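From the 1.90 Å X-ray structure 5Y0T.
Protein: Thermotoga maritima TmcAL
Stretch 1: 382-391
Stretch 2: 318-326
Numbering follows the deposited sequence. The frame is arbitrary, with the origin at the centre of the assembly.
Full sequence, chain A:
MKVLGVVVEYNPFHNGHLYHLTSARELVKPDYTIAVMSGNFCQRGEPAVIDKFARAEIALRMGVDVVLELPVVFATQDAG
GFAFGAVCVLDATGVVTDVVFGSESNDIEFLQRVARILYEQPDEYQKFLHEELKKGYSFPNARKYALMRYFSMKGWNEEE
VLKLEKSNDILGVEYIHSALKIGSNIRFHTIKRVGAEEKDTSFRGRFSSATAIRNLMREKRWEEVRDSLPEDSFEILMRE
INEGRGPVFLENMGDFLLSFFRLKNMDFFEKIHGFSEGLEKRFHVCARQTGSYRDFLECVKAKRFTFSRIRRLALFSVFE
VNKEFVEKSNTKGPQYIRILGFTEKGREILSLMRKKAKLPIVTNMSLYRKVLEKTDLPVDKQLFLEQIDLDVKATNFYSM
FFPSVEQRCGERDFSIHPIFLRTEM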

ATOM      1  N   GLN A 382      22.612  -9.905   6.336  1.00 23.12           N
ATOM      2  CA  GLN A 382      21.613  -9.108   5.626  1.00 27.22           C
ATOM      3  C   GLN A 382      20.358  -9.940   5.345  1.00 23.39           C
ATOM      4  O   GLN A 382      19.248  -9.452   5.502  1.00 24.93           O
ATOM      5  CB  GLN A 382      22.187  -8.532   4.327  1.00 33.71           C
ATOM      6  CG  GLN A 382      21.342  -7.388   3.740  1.00 43.69           C
ATOM      7  CD  GLN A 382      20.764  -6.446   4.814  1.00 54.22           C
ATOM      8  OE1 GLN A 382      19.542  -6.277   4.913  1.00 58.14           O
ATOM      9  NE2 GLN A 382      21.644  -5.828   5.615  1.00 47.18           N
ATOM     10  N   LEU A 383      20.532 -11.204   4.964  1.00 22.78           N
ATOM     11  CA  LEU A 383      19.383 -12.076   4.704  1.00 20.58           C
ATOM     12  C   LEU A 383      18.557 -12.313   5.977  1.00 16.77           C
ATOM     13  O   LEU A 383      17.302 -12.266   5.965  1.00 18.81           O
ATOM     14  CB  LEU A 383      19.855 -13.408   4.121  1.00 17.55           C
ATOM     15  CG  LEU A 383      18.737 -14.353   3.674  1.00 19.61           C
ATOM     16  CD1 LEU A 383      17.856 -13.686   2.610  1.00 23.03           C
ATOM     17  CD2 LEU A 383      19.371 -15.621   3.131  1.00 19.69           C
ATOM     18  N   PHE A 384      19.262 -12.554   7.074  1.00 18.13           N
ATOM     19  CA  PHE A 384      18.634 -12.705   8.391  1.00 17.84           C
ATOM     20  C   PHE A 384      17.750 -11.486   8.664  1.00 22.63           C
ATOM     21  O   PHE A 384      16.574 -11.622   8.978  1.00 18.80           O
ATOM     22  CB  PHE A 384      19.735 -12.877   9.459  1.00 20.41           C
ATOM     23  CG  PHE A 384      19.242 -13.066  10.882  1.00 19.34           C
ATOM     24  CD1 PHE A 384      18.527 -12.071  11.547  1.00 21.70           C
ATOM     25  CD2 PHE A 384      19.596 -14.208  11.594  1.00 19.99           C
ATOM     26  CE1 PHE A 384      18.129 -12.239  12.873  1.00 23.21           C
ATOM     27  CE2 PHE A 384      19.220 -14.374  12.926  1.00 22.01           C
ATOM     28  CZ  PHE A 384      18.474 -13.391  13.563  1.00 18.98           C
ATOM     29  N   LEU A 385      18.322 -10.292   8.534  1.00 21.35           N
ATOM     30  CA  LEU A 385      17.572  -9.074   8.806  1.00 22.69           C
ATOM     31  C   LEU A 385      16.374  -8.916   7.871  1.00 20.76           C
ATOM     32  O   LEU A 385      15.290  -8.548   8.323  1.00 21.47           O
ATOM     33  CB  LEU A 385      18.488  -7.839   8.711  1.00 19.63           C
ATOM     34  CG  LEU A 385      19.536  -7.741   9.825  1.00 17.94           C
ATOM     35  CD1 LEU A 385      20.518  -6.568   9.575  1.00 20.80           C
ATOM     36  CD2 LEU A 385      18.883  -7.610  11.193  1.00 19.80           C
ATOM     37  N   GLU A 386      16.556  -9.194   6.578  1.00 21.11           N
ATOM     38  CA  GLU A 386      15.441  -9.127   5.623  1.00 21.14           C
ATOM     39  C   GLU A 386      14.351 -10.144   5.922  1.00 18.10           C
ATOM     40  O   GLU A 386      13.155  -9.815   5.878  1.00 18.78           O
ATOM     41  CB  GLU A 386      15.951  -9.304   4.178  1.00 19.85           C
ATOM     42  CG  GLU A 386      16.842  -8.136   3.763  1.00 28.92           C
ATOM     43  CD  GLU A 386      17.339  -8.208   2.323  1.00 41.47           C
ATOM     44  OE1 GLU A 386      16.976  -9.152   1.595  1.00 43.43           O
ATOM     45  OE2 GLU A 386      18.101  -7.306   1.920  1.00 45.70           O
ATOM     46  N   GLN A 387      14.745 -11.370   6.250  1.00 18.44           N
ATOM     47  CA  GLN A 387      13.765 -12.394   6.561  1.00 16.05           C
ATOM     48  C   GLN A 387      12.938 -12.019   7.787  1.00 14.86           C
ATOM     49  O   GLN A 387      11.702 -12.075   7.753  1.00 18.87           O
ATOM     50  CB  GLN A 387      14.451 -13.758   6.773  1.00 17.95           C
ATOM     51  CG  GLN A 387      14.969 -14.390   5.491  1.00 20.73           C
ATOM     52  CD  GLN A 387      15.692 -15.716   5.722  1.00 18.35           C
ATOM     53  OE1 GLN A 387      16.037 -16.064   6.853  1.00 18.94           O
ATOM     54  NE2 GLN A 387      15.908 -16.467   4.646  1.00 16.32           N
ATOM     55  N   ILE A 388      13.603 -11.622   8.873  1.00 16.70           N
ATOM     56  CA  ILE A 388      12.868 -11.400  10.116  1.00 17.90           C
ATOM     57  C   ILE A 388      12.057 -10.094  10.042  1.00 18.92           C
ATOM     58  O   ILE A 388      10.972 -10.001  10.626  1.00 18.27           O
ATOM     59  CB  ILE A 388      13.815 -11.428  11.348  1.00 19.27           C
ATOM     60  CG1 ILE A 388      13.052 -11.853  12.605  1.00 22.40           C
ATOM     61  CG2 ILE A 388      14.553 -10.073  11.553  1.00 16.03           C
ATOM     62  CD1 ILE A 388      13.986 -12.284  13.749  1.00 24.99           C
ATOM     63  N   ASP A 389      12.541  -9.123   9.269  1.00 21.00           N
ATOM     64  CA  ASP A 389      11.786  -7.899   9.009  1.00 22.36           C
ATOM     65  C   ASP A 389      10.464  -8.219   8.293  1.00 20.71           C
ATOM     66  O   ASP A 389       9.416  -7.630   8.593  1.00 16.97           O
ATOM     67  CB  ASP A 389      12.614  -6.923   8.172  1.00 21.40           C
ATOM     68  CG  ASP A 389      11.802  -5.710   7.718  1.00 31.12           C
ATOM     69  OD1 ASP A 389      11.554  -4.817   8.553  1.00 29.71           O
ATOM     70  OD2 ASP A 389      11.397  -5.668   6.533  1.00 27.60           O
ATOM     71  N   LEU A 390      10.507  -9.178   7.377  1.00 20.25           N
ATOM     72  CA  LEU A 390       9.287  -9.628   6.701  1.00 18.19           C
ATOM     73  C   LEU A 390       8.333 -10.305   7.678  1.00 20.84           C
ATOM     74  O   LEU A 390       7.118 -10.043   7.652  1.00 19.60           O
ATOM     75  CB  LEU A 390       9.639 -10.565   5.534  1.00 16.95           C
ATOM     76  CG  LEU A 390       8.453 -11.199   4.804  1.00 19.88           C
ATOM     77  CD1 LEU A 390       7.466 -10.122   4.286  1.00 20.61           C
ATOM     78  CD2 LEU A 390       8.925 -12.085   3.679  1.00 17.11           C
ATOM     79  N   ASP A 391       8.865 -11.147   8.569  1.00 16.73           N
ATOM     80  CA  ASP A 391       8.016 -11.784   9.585  1.00 18.37           C
ATOM     81  C   ASP A 391       7.275 -10.745  10.443  1.00 18.59           C
ATOM     82  O   ASP A 391       6.070 -10.868  10.698  1.00 18.04           O
ATOM     83  CB  ASP A 391       8.846 -12.708  10.493  1.00 15.11           C
ATOM     84  CG  ASP A 391       9.326 -13.965   9.776  1.00 22.44           C
ATOM     85  OD1 ASP A 391       8.871 -14.225   8.637  1.00 22.24           O
ATOM     86  OD2 ASP A 391      10.179 -14.686  10.349  1.00 19.59           O
TER
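Stretch 2 318-326: VFEVNKEFV

Stretch 1 is helical throughout, with i to i+4 bonds such as Gln387 N to Leu383 O at 2.7 Å. Stretch 2 leaves a helix at Glu320, where phi is positive (53°) in a Schellman motif, and enters another at Lys323. It runs against the direction of stretch 1: Leu390 CA lies 7.4 Å from Phe319 CA, and Leu383 CA lies 7.6 Å from Phe325 CA. No hydrogen bond joins the two; the contact is packing, burying 298 Å² in total.

Asn322 caps the new helix. Chi1 of 60° (p) brings Asn322 OD1 to 3.0 Å from Phe325 N, with an N-H...O angle of 159°.

Phe325 is the knob. Its CA-to-CB bond points sideways, but chi1 of 168° (t) and chi2 of 67° carry the ring nearer, among Leu383, Glu386, Gln387 and Leu390. Leu383 CD1 lies 3.9 Å from Phe325 CD1 and Glu386 OE1 3.3 Å from that same carbon, both obliquely; Gln387 N, 3.8 Å from Phe325 CE1, and Leu390 CD2, 3.8 Å from Phe325 CE2, meet the ring edge.

The CA-to-CB bond of Leu390 points toward stretch 2, and its rotamer is t,p (175°, 55°). Leu390 CD1 lies 3.7 Å from Phe319 CB and Leu390 CD2 is the methyl near the Phe325 ring, while Val321 CG2 is within reach of both methyls, 4.0 Å from Leu390 CD2 and 4.2 Å from Leu390 CD1.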

ATOM      1  N   VAL A 318       2.270  -7.175  -1.999  1.00 23.38           N
ATOM      2  CA  VAL A 318       2.012  -6.205  -0.941  1.00 24.09           C
ATOM      3  C   VAL A 318       3.175  -6.156   0.060  1.00 24.44           C
ATOM      4  O   VAL A 318       3.452  -5.109   0.644  1.00 25.06           O
ATOM      5  CB  VAL A 318       0.679  -6.508  -0.227  1.00 26.82           C
ATOM      6  CG1 VAL A 318       0.838  -7.648   0.783  1.00 28.66           C
ATOM      7  CG2 VAL A 318       0.154  -5.269   0.453  1.00 29.63           C
ATOM      8  N   PHE A 319       3.880  -7.269   0.228  1.00 19.26           N
ATOM      9  CA  PHE A 319       5.006  -7.331   1.157  1.00 19.13           C
ATOM     10  C   PHE A 319       6.330  -7.063   0.448  1.00 24.95           C
ATOM     11  O   PHE A 319       7.396  -7.135   1.065  1.00 29.46           O
ATOM     12  CB  PHE A 319       5.031  -8.692   1.862  1.00 21.37           C
ATOM     13  CG  PHE A 319       3.887  -8.887   2.825  1.00 20.19           C
ATOM     14  CD1 PHE A 319       3.479  -7.838   3.641  1.00 23.88           C
ATOM     15  CD2 PHE A 319       3.215 -10.103   2.902  1.00 22.12           C
ATOM     16  CE1 PHE A 319       2.420  -7.985   4.533  1.00 19.71           C
ATOM     17  CE2 PHE A 319       2.152 -10.271   3.787  1.00 23.92           C
ATOM     18  CZ  PHE A 319       1.752  -9.210   4.607  1.00 21.35           C
ATOM     19  N   GLU A 320       6.244  -6.758  -0.847  1.00 24.82           N
ATOM     20  CA  GLU A 320       7.419  -6.453  -1.678  1.00 28.71           C
ATOM     21  C   GLU A 320       8.463  -7.548  -1.581  1.00 26.28           C
ATOM     22  O   GLU A 320       9.645  -7.306  -1.329  1.00 32.89           O
ATOM     23  CB  GLU A 320       8.028  -5.104  -1.286  1.00 31.16           C
ATOM     24  CG  GLU A 320       7.089  -3.940  -1.533  1.00 35.78           C
ATOM     25  CD  GLU A 320       7.741  -2.595  -1.288  1.00 49.90           C
ATOM     26  OE1 GLU A 320       8.436  -2.453  -0.254  1.00 52.58           O
ATOM     27  OE2 GLU A 320       7.551  -1.686  -2.129  1.00 50.31           O
ATOM     28  N   VAL A 321       8.023  -8.769  -1.804  1.00 20.84           N
ATOM     29  CA  VAL A 321       8.923  -9.892  -1.662  1.00 22.95           C
ATOM     30  C   VAL A 321       9.565 -10.088  -3.031  1.00 29.77           C
ATOM     31  O   VAL A 321       8.967 -10.673  -3.934  1.00 31.82           O
ATOM     32  CB  VAL A 321       8.121 -11.137  -1.189  1.00 28.05           C
ATOM     33  CG1 VAL A 321       8.991 -12.372  -1.078  1.00 28.57           C
ATOM     34  CG2 VAL A 321       7.432 -10.829   0.154  1.00 22.34           C
ATOM     35  N   ASN A 322      10.812  -9.646  -3.177  1.00 28.13           N
ATOM     36  CA  ASN A 322      11.351  -9.527  -4.522  1.00 34.02           C
ATOM     37  C   ASN A 322      12.108 -10.784  -4.927  1.00 32.64           C
ATOM     38  O   ASN A 322      12.355 -11.663  -4.097  1.00 26.66           O
ATOM     39  CB  ASN A 322      12.250  -8.286  -4.643  1.00 34.58           C
ATOM     40  CG  ASN A 322      13.432  -8.314  -3.690  1.00 37.84           C
ATOM     41  OD1 ASN A 322      14.403  -9.041  -3.907  1.00 33.65           O
ATOM     42  ND2 ASN A 322      13.365  -7.507  -2.637  1.00 39.14           N
ATOM     43  N   LYS A 323      12.521 -10.834  -6.190  1.00 28.10           N
ATOM     44  CA  LYS A 323      13.068 -12.056  -6.774  1.00 26.55           C
ATOM     45  C   LYS A 323      14.423 -12.427  -6.185  1.00 29.04           C
ATOM     46  O   LYS A 323      14.694 -13.606  -5.930  1.00 29.45           O
ATOM     47  CB  LYS A 323      13.162 -11.917  -8.296  1.00 24.72           C
ATOM     48  CG  LYS A 323      11.785 -11.881  -8.965  1.00 32.83           C
ATOM     49  CD  LYS A 323      11.862 -11.758 -10.500  1.00 35.34           C
ATOM     50  CE  LYS A 323      10.524 -12.148 -11.147  1.00 36.42           C
ATOM     51  NZ  LYS A 323      10.361 -11.627 -12.541  1.00 40.65           N
ATOM     52  N   GLU A 324      15.270 -11.429  -5.953  1.00 26.73           N
ATOM     53  CA  GLU A 324      16.598 -11.693  -5.412  1.00 29.99           C
ATOM     54  C   GLU A 324      16.532 -12.231  -3.974  1.00 26.93           C
ATOM     55  O   GLU A 324      17.287 -13.132  -3.593  1.00 29.49           O
ATOM     56  CB  GLU A 324      17.456 -10.423  -5.463  1.00 37.05           C
ATOM     57  CG  GLU A 324      18.867 -10.630  -4.923  1.00 53.07           C
ATOM     58  CD  GLU A 324      19.780  -9.445  -5.181  1.00 66.79           C
ATOM     59  OE1 GLU A 324      19.331  -8.469  -5.825  1.00 71.95           O
ATOM     60  OE2 GLU A 324      20.948  -9.492  -4.737  1.00 70.03           O
ATOM     61  N   PHE A 325      15.631 -11.662  -3.179  1.00 24.79           N
ATOM     62  CA  PHE A 325      15.433 -12.063  -1.786  1.00 22.37           C
ATOM     63  C   PHE A 325      14.945 -13.515  -1.692  1.00 24.68           C
ATOM     64  O   PHE A 325      15.456 -14.305  -0.880  1.00 22.69           O
ATOM     65  CB  PHE A 325      14.448 -11.092  -1.128  1.00 20.63           C
ATOM     66  CG  PHE A 325      13.934 -11.536   0.211  1.00 26.54           C
ATOM     67  CD1 PHE A 325      14.777 -11.611   1.307  1.00 23.51           C
ATOM     68  CD2 PHE A 325      12.589 -11.821   0.382  1.00 25.72           C
ATOM     69  CE1 PHE A 325      14.295 -12.007   2.549  1.00 22.66           C
ATOM     70  CE2 PHE A 325      12.096 -12.207   1.621  1.00 27.83           C
ATOM     71  CZ  PHE A 325      12.946 -12.297   2.707  1.00 24.28           C
ATOM     72  N   VAL A 326      13.981 -13.884  -2.531  1.00 21.70           N
ATOM     73  CA  VAL A 326      13.482 -15.267  -2.503  1.00 25.74           C
ATOM     74  C   VAL A 326      14.545 -16.236  -3.038  1.00 23.80           C
ATOM     75  O   VAL A 326      14.699 -17.350  -2.525  1.00 23.12           O
ATOM     76  CB  VAL A 326      12.164 -15.424  -3.303  1.00 28.97           C
ATOM     77  CG1 VAL A 326      11.734 -16.874  -3.354  1.00 29.86           C
ATOM     78  CG2 VAL A 326      11.072 -14.598  -2.667  1.00 23.65           C
TER